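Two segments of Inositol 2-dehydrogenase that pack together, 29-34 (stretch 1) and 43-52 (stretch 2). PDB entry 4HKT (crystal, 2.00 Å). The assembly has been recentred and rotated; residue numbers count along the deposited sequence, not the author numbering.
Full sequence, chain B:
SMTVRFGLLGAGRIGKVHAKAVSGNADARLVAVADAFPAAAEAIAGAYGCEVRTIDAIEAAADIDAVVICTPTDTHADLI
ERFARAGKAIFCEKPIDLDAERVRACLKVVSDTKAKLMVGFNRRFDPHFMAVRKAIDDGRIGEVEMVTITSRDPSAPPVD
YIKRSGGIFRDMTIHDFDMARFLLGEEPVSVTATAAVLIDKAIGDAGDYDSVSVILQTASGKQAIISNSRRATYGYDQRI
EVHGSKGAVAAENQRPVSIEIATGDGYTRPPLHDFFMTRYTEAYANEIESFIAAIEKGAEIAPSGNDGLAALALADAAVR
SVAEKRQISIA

Stretch 1 (29-34) RLVAVA
Stretch 2 43-52: AIAGAYGCEV

How do the two backbones run? Stretch 1 is an extended strand from Arg29 to Ala34, regular except at Val31, whose phi/psi of -100/-45 leaves the extended region. Stretch 2 comes down a helix through Tyr48 that runs nearly antiparallel to the strand, with 158° between their N-to-C directions and a closest axial approach of 8.5 Å. Tyr48 N bonds to Ile44 O at 3.1 Å in the last turn. Gly49 then leaves helical geometry at phi/psi 68/30, a positive phi that glycine adopts easily, and Cys50 (-106/175) leads into a short strand at Glu51 (-91/152) and Val52 (-92/114). The chain has thus reversed and lies parallel to stretch 1.

What bonds the strands together? Two backbone hydrogen bonds straddle Ala32, both made by Glu51: its N donates to Val31 O at 2.9 Å, and its O accepts from Val33 N at 2.8 Å. With angles of 172° and 168° at the hydrogens, both are nearly straight. The parallel register pairs Ala32 with Glu51, CA to CA 4.7 Å, and Val33 with Val52, CA to CA 5.0 Å. Weaker CA-H...O contacts supplement them: Ala32 CA lies 3.3 Å from Glu51 O, and Val52 CA lies 3.4 Å from Val33 O.

Which side chains fill the space between strand and helix? Leu30 (chi1 t, chi2 p) and Val33 (chi1 t) meet Ile44 (chi1 m, chi2 t) and Cys50 (chi1 p). Val33 CG2 is the tightest apolar link, 3.5 Å from Ile44 CG2 and 3.4 Å from Cys50 SG. Leu30 CG sits 3.9 Å from Cys50 SG, so the sulfur bridges both strand residues in a mainly nonpolar pocket. Looser packing joins Leu30 CD2 to Ile44 CG2 at 4.4 Å and to Tyr48 CB at 4.3 Å; the Tyr48 ring (chi1 m, chi2 -85°) meets that methyl obliquely. Cys50 also fits closely against the strand backbone, its CB 3.2 Å from both Leu30 O and Val31 O.

How are the side chains of the paired residues distributed over the two faces of the sheet? Ala32 and Glu51 put their side chains on one face, whereas Val33 and Val52 (both chi1 t) share the opposite one. Glu51 is exposed and adopts chi1 -46°, chi2 172° and chi3 43°, leaving OE2 4.3 Å from Val31 CG1, a loose contact; the carboxylate oxygens find their hydrogen bonds elsewhere in the structure. In all, the contact buries 405 Å², summed over both stretches.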

ATOM      1  N   ARG B  29       8.833  38.492   9.010  1.00 43.93           N
ATOM      2  CA  ARG B  29      10.204  38.590   9.504  1.00 44.53           C
ATOM      3  C   ARG B  29      10.238  38.323  10.996  1.00 40.52           C
ATOM      4  O   ARG B  29       9.452  38.887  11.752  1.00 43.09           O
ATOM      5  CB  ARG B  29      10.798  39.994   9.238  1.00 51.37           C
ATOM      6  CG  ARG B  29      12.265  40.155   9.675  1.00 58.02           C
ATOM      7  CD  ARG B  29      12.781  41.599   9.646  1.00 63.50           C
ATOM      8  NE  ARG B  29      12.494  42.267   8.371  1.00 70.24           N
ATOM      9  CZ  ARG B  29      11.525  43.164   8.159  1.00 70.74           C
ATOM     10  NH1 ARG B  29      10.725  43.560   9.141  1.00 67.60           N
ATOM     11  NH2 ARG B  29      11.361  43.681   6.943  1.00 70.38           N
ATOM     12  N   LEU B  30      11.182  37.500  11.422  1.00 38.02           N
ATOM     13  CA  LEU B  30      11.431  37.298  12.830  1.00 39.41           C
ATOM     14  C   LEU B  30      12.379  38.394  13.328  1.00 41.96           C
ATOM     15  O   LEU B  30      13.536  38.470  12.912  1.00 40.72           O
ATOM     16  CB  LEU B  30      12.029  35.917  13.076  1.00 38.33           C
ATOM     17  CG  LEU B  30      12.265  35.577  14.541  1.00 39.47           C
ATOM     18  CD1 LEU B  30      10.953  35.586  15.316  1.00 41.10           C
ATOM     19  CD2 LEU B  30      12.916  34.218  14.650  1.00 39.85           C
ATOM     20  N   VAL B  31      11.863  39.230  14.221  1.00 42.87           N
ATOM     21  CA  VAL B  31      12.543  40.428  14.722  1.00 41.52           C
ATOM     22  C   VAL B  31      13.161  40.173  16.091  1.00 43.07           C
ATOM     23  O   VAL B  31      14.303  40.563  16.333  1.00 47.27           O
ATOM     24  CB  VAL B  31      11.537  41.604  14.831  1.00 40.22           C
ATOM     25  CG1 VAL B  31      12.160  42.821  15.501  1.00 40.18           C
ATOM     26  CG2 VAL B  31      10.996  41.957  13.456  1.00 39.17           C
ATOM     27  N   ALA B  32      12.413  39.522  16.987  1.00 39.14           N
ATOM     28  CA  ALA B  32      12.852  39.357  18.368  1.00 39.20           C
ATOM     29  C   ALA B  32      12.476  38.009  18.956  1.00 39.87           C
ATOM     30  O   ALA B  32      11.408  37.478  18.665  1.00 37.64           O
ATOM     31  CB  ALA B  32      12.291  40.472  19.229  1.00 39.66           C
ATOM     32  N   VAL B  33      13.385  37.446  19.744  1.00 39.67           N
ATOM     33  CA  VAL B  33      13.112  36.258  20.539  1.00 42.01           C
ATOM     34  C   VAL B  33      13.269  36.583  22.015  1.00 41.09           C
ATOM     35  O   VAL B  33      14.131  37.376  22.385  1.00 37.96           O
ATOM     36  CB  VAL B  33      14.097  35.124  20.231  1.00 45.13           C
ATOM     37  CG1 VAL B  33      13.756  33.874  21.053  1.00 45.18           C
ATOM     38  CG2 VAL B  33      14.073  34.813  18.753  1.00 50.96           C
ATOM     39  N   ALA B  34      12.450  35.935  22.846  1.00 36.77           N
ATOM     40  CA  ALA B  34      12.573  35.990  24.287  1.00 35.72           C
ATOM     41  C   ALA B  34      12.429  34.578  24.892  1.00 37.50           C
ATOM     42  O   ALA B  34      11.792  33.689  24.302  1.00 30.84           O
ATOM     43  CB  ALA B  34      11.534  36.939  24.864  1.00 37.03           C
ATOM     44  N   ALA B  43      20.616  31.333  21.050  1.00 56.37           N
ATOM     45  CA  ALA B  43      20.727  30.313  19.999  1.00 57.31           C
ATOM     46  C   ALA B  43      19.808  30.607  18.805  1.00 58.72           C
ATOM     47  O   ALA B  43      20.210  30.488  17.645  1.00 57.12           O
ATOM     48  CB  ALA B  43      20.436  28.925  20.571  1.00 58.73           C
ATOM     49  N   ILE B  44      18.568  30.998  19.088  1.00 60.49           N
ATOM     50  CA  ILE B  44      17.609  31.283  18.024  1.00 58.01           C
ATOM     51  C   ILE B  44      17.958  32.605  17.352  1.00 53.37           C
ATOM     52  O   ILE B  44      17.872  32.720  16.135  1.00 51.45           O
ATOM     53  CB  ILE B  44      16.150  31.261  18.549  1.00 58.36           C
ATOM     54  CG1 ILE B  44      15.780  29.824  18.945  1.00 60.67           C
ATOM     55  CG2 ILE B  44      15.176  31.776  17.502  1.00 56.58           C
ATOM     56  CD1 ILE B  44      14.357  29.640  19.415  1.00 60.26           C
ATOM     57  N   ALA B  45      18.335  33.599  18.148  1.00 52.66           N
ATOM     58  CA  ALA B  45      18.833  34.868  17.611  1.00 53.83           C
ATOM     59  C   ALA B  45      20.065  34.634  16.733  1.00 54.41           C
ATOM     60  O   ALA B  45      20.157  35.162  15.623  1.00 52.96           O
ATOM     61  CB  ALA B  45      19.184  35.818  18.745  1.00 55.74           C
ATOM     62  N   GLY B  46      21.008  33.849  17.247  1.00 57.00           N
ATOM     63  CA  GLY B  46      22.187  33.460  16.487  1.00 62.93           C
ATOM     64  C   GLY B  46      21.814  32.926  15.113  1.00 65.69           C
ATOM     65  O   GLY B  46      22.188  33.504  14.090  1.00 66.30           O
ATOM     66  N   ALA B  47      21.036  31.846  15.098  1.00 68.22           N
ATOM     67  CA  ALA B  47      20.706  31.121  13.855  1.00 63.29           C
ATOM     68  C   ALA B  47      19.847  31.894  12.846  1.00 63.00           C
ATOM     69  O   ALA B  47      19.891  31.585  11.656  1.00 66.04           O
ATOM     70  CB  ALA B  47      20.046  29.786  14.184  1.00 61.69           C
ATOM     71  N   TYR B  48      19.066  32.874  13.303  1.00 60.77           N
ATOM     72  CA  TYR B  48      18.169  33.626  12.400  1.00 58.66           C
ATOM     73  C   TYR B  48      18.515  35.110  12.272  1.00 57.04           C
ATOM     74  O   TYR B  48      17.893  35.817  11.488  1.00 60.20           O
ATOM     75  CB  TYR B  48      16.699  33.461  12.837  1.00 56.18           C
ATOM     76  CG  TYR B  48      16.186  32.041  12.693  1.00 53.81           C
ATOM     77  CD1 TYR B  48      15.669  31.580  11.481  1.00 52.85           C
ATOM     78  CD2 TYR B  48      16.236  31.156  13.763  1.00 53.43           C
ATOM     79  CE1 TYR B  48      15.217  30.283  11.345  1.00 52.30           C
ATOM     80  CE2 TYR B  48      15.785  29.858  13.641  1.00 55.76           C
ATOM     81  CZ  TYR B  48      15.277  29.426  12.436  1.00 54.68           C
ATOM     82  OH  TYR B  48      14.836  28.134  12.340  1.00 52.31           O
ATOM     83  N   GLY B  49      19.488  35.584  13.046  1.00 56.07           N
ATOM     84  CA  GLY B  49      19.914  36.976  12.967  1.00 56.35           C
ATOM     85  C   GLY B  49      18.905  38.004  13.453  1.00 57.77           C
ATOM     86  O   GLY B  49      18.890  39.141  12.969  1.00 56.55           O
ATOM     87  N   CYS B  50      18.061  37.611  14.409  1.00 57.42           N
ATOM     88  CA  CYS B  50      17.124  38.536  15.059  1.00 56.20           C
ATOM     89  C   CYS B  50      17.644  38.828  16.466  1.00 56.44           C
ATOM     90  O   CYS B  50      18.628  38.224  16.890  1.00 57.86           O
ATOM     91  CB  CYS B  50      15.727  37.922  15.121  1.00 53.04           C
ATOM     92  SG  CYS B  50      15.637  36.528  16.253  1.00 48.99           S
ATOM     93  N   GLU B  51      16.976  39.730  17.188  1.00 53.11           N
ATOM     94  CA  GLU B  51      17.470  40.230  18.475  1.00 51.00           C
ATOM     95  C   GLU B  51      16.948  39.398  19.641  1.00 50.06           C
ATOM     96  O   GLU B  51      15.868  38.822  19.572  1.00 48.98           O
ATOM     97  CB  GLU B  51      17.022  41.676  18.689  1.00 51.20           C
ATOM     98  CG  GLU B  51      17.217  42.603  17.495  1.00 53.38           C
ATOM     99  CD  GLU B  51      16.568  43.959  17.703  1.00 53.84           C
ATOM    100  OE1 GLU B  51      16.692  44.510  18.816  1.00 53.22           O
ATOM    101  OE2 GLU B  51      15.908  44.468  16.771  1.00 54.46           O
ATOM    102  N   VAL B  52      17.700  39.354  20.727  1.00 48.20           N
ATOM    103  CA  VAL B  52      17.161  38.832  21.982  1.00 47.27           C
ATOM    104  C   VAL B  52      16.586  39.985  22.782  1.00 46.82           C
ATOM    105  O   VAL B  52      17.327  40.858  23.196  1.00 46.73           O
ATOM    106  CB  VAL B  52      18.242  38.119  22.808  1.00 48.15           C
ATOM    107  CG1 VAL B  52      17.706  37.699  24.177  1.00 47.29           C
ATOM    108  CG2 VAL B  52      18.760  36.915  22.032  1.00 49.48           C
TER